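Local structure of protein adenylyltransferase MntA (Shewanella oneidensis MR-1, 6M6U) at residues P18-I23 / I42-A47. The protein neutralizes its cognate toxin HepT, mostly by successively transferring three AMP units from ATP onto a tyrosine of the toxin, and binds its own promoter. The protein carries 2 engineered substitutions. Numbering follows the deposited sequence.
Sequences PKLQLI and IAVLAA
Gln21 and Leu22 both give their backbone N-H to the carbonyl of Leu45, the signature of a classic beta bulge in this antiparallel strand pair. Gln21 N lies 2.7 Å from Leu45 O and Leu22 N 3.1 Å from the same oxygen, both in the carbonyl plane, the second on a lone pair. Leu45 N returns a bond to Leu22 O, and Ala47 N donates to Lys19 O (3.1 Å). The bulge turns the Gln21 side chain toward strand 42-46. Its CB sits 3.3 Å from Leu45 O; CG, beside its own backbone N (chi1 -65°), meets that oxygen more loosely and starts an extended chain. CD lies over the Ala46-Ala47 peptide, 3.8 Å from Ala47 N; OE1 touches Leu45 CD2 at 3.6 Å, and NE2 rests against Ala47 CA. Leu22 and Leu45 lie side by side on one face, Leu22 CD1 to Leu45 CD2 3.7 Å. On the other, the Leu20 side chain crosses that of Val44 at about a right angle, with CD1 3.9 Å from Val44 CB. Lys19 CB, CD and CE touch Ala47 CB while NZ forms a salt bridge with Asp48. In this nucleotidyltransferase fold the pair centres a four-stranded sheet between strands 91-94 and 70-74, which bring magnesium-binding Glu41 (engineered), just before Ile42, near magnesium ligand Asp71; helix 6-16 covers the Ile23, Ile42 and Val44 face, and helix 97-125 meets Leu22 on the opposite one.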
loop_
_atom_site.group_PDB
_atom_site.type_symbol
_atom_site.label_atom_id
_atom_site.label_comp_id
_atom_site.label_asym_id
_atom_site.label_seq_id
_atom_site.Cartn_x
_atom_site.Cartn_y
_atom_site.Cartn_z
ATOM N N PRO E 18 1.631 -21.212 25.145
ATOM C CA PRO E 18 2.053 -21.887 26.376
ATOM C C PRO E 18 2.421 -20.891 27.464
ATOM O O PRO E 18 3.022 -19.846 27.197
ATOM C CB PRO E 18 3.276 -22.700 25.934
ATOM C CG PRO E 18 3.793 -21.972 24.737
ATOM C CD PRO E 18 2.577 -21.430 24.036
ATOM N N LYS E 19 2.048 -21.228 28.699
ATOM C CA LYS E 19 2.426 -20.452 29.883
ATOM C C LYS E 19 1.989 -18.994 29.760
ATOM O O LYS E 19 2.707 -18.074 30.159
ATOM C CB LYS E 19 3.929 -20.546 30.144
ATOM C CG LYS E 19 4.425 -21.958 30.376
ATOM C CD LYS E 19 5.927 -22.022 30.231
ATOM C CE LYS E 19 6.341 -21.608 28.829
ATOM N NZ LYS E 19 7.770 -21.215 28.781
ATOM N N LEU E 20 0.801 -18.789 29.196
ATOM C CA LEU E 20 0.238 -17.451 29.085
ATOM C C LEU E 20 0.027 -16.851 30.470
ATOM O O LEU E 20 -0.314 -17.556 31.422
ATOM C CB LEU E 20 -1.081 -17.516 28.322
ATOM C CG LEU E 20 -1.768 -16.222 27.906
ATOM C CD1 LEU E 20 -0.864 -15.413 26.996
ATOM C CD2 LEU E 20 -3.068 -16.572 27.199
ATOM N N GLN E 21 0.238 -15.553 30.583
ATOM C CA GLN E 21 0.108 -14.905 31.884
ATOM C C GLN E 21 -0.843 -13.721 31.876
ATOM O O GLN E 21 -1.533 -13.495 32.871
ATOM C CB GLN E 21 1.489 -14.450 32.390
ATOM C CG GLN E 21 2.448 -15.593 32.676
ATOM C CD GLN E 21 3.885 -15.132 32.826
ATOM O OE1 GLN E 21 4.213 -13.979 32.544
ATOM N NE2 GLN E 21 4.754 -16.035 33.263
ATOM N N LEU E 22 -0.890 -12.950 30.790
ATOM C CA LEU E 22 -1.711 -11.750 30.745
ATOM C C LEU E 22 -2.276 -11.577 29.346
ATOM O O LEU E 22 -1.561 -11.762 28.359
ATOM C CB LEU E 22 -0.899 -10.502 31.140
ATOM C CG LEU E 22 -0.402 -10.408 32.588
ATOM C CD1 LEU E 22 0.708 -9.376 32.723
ATOM C CD2 LEU E 22 -1.538 -10.092 33.559
ATOM N N ILE E 23 -3.562 -11.232 29.265
ATOM C CA ILE E 23 -4.204 -10.815 28.020
ATOM C C ILE E 23 -4.773 -9.419 28.230
ATOM O O ILE E 23 -5.506 -9.186 29.200
ATOM C CB ILE E 23 -5.325 -11.778 27.584
ATOM C CG1 ILE E 23 -4.785 -13.184 27.326
ATOM C CG2 ILE E 23 -6.019 -11.252 26.340
ATOM C CD1 ILE E 23 -5.852 -14.160 26.887
ATOM N N ILE E 42 -4.392 -6.502 20.568
ATOM C CA ILE E 42 -4.332 -7.403 21.710
ATOM C C ILE E 42 -2.877 -7.570 22.124
ATOM O O ILE E 42 -1.992 -7.741 21.276
ATOM C CB ILE E 42 -4.965 -8.771 21.378
ATOM C CG1 ILE E 42 -6.404 -8.584 20.902
ATOM C CG2 ILE E 42 -4.912 -9.703 22.593
ATOM C CD1 ILE E 42 -6.934 -9.758 20.114
ATOM N N ALA E 43 -2.630 -7.519 23.428
ATOM C CA ALA E 43 -1.303 -7.702 23.988
ATOM C C ALA E 43 -1.321 -8.900 24.927
ATOM O O ALA E 43 -2.288 -9.110 25.665
ATOM C CB ALA E 43 -0.836 -6.454 24.739
ATOM N N VAL E 44 -0.249 -9.682 24.893
ATOM C CA VAL E 44 -0.130 -10.865 25.731
ATOM C C VAL E 44 1.242 -10.866 26.382
ATOM O O VAL E 44 2.225 -10.368 25.823
ATOM C CB VAL E 44 -0.350 -12.175 24.938
ATOM C CG1 VAL E 44 -1.813 -12.320 24.555
ATOM C CG2 VAL E 44 0.529 -12.199 23.699
ATOM N N LEU E 45 1.294 -11.414 27.588
ATOM C CA LEU E 45 2.543 -11.741 28.251
ATOM C C LEU E 45 2.523 -13.229 28.544
ATOM O O LEU E 45 1.575 -13.731 29.156
ATOM C CB LEU E 45 2.730 -10.939 29.543
ATOM C CG LEU E 45 4.078 -11.120 30.255
ATOM C CD1 LEU E 45 5.216 -10.551 29.415
ATOM C CD2 LEU E 45 4.056 -10.480 31.632
ATOM N N ALA E 46 3.545 -13.930 28.079
ATOM C CA ALA E 46 3.764 -15.328 28.402
ATOM C C ALA E 46 5.103 -15.462 29.116
ATOM O O ALA E 46 5.886 -14.510 29.199
ATOM C CB ALA E 46 3.724 -16.198 27.140
ATOM N N ALA E 47 5.368 -16.666 29.633
ATOM C CA ALA E 47 6.632 -16.908 30.323
ATOM C C ALA E 47 7.823 -16.679 29.399
ATOM O O ALA E 47 8.831 -16.091 29.809
ATOM C CB ALA E 47 6.661 -18.326 30.895
#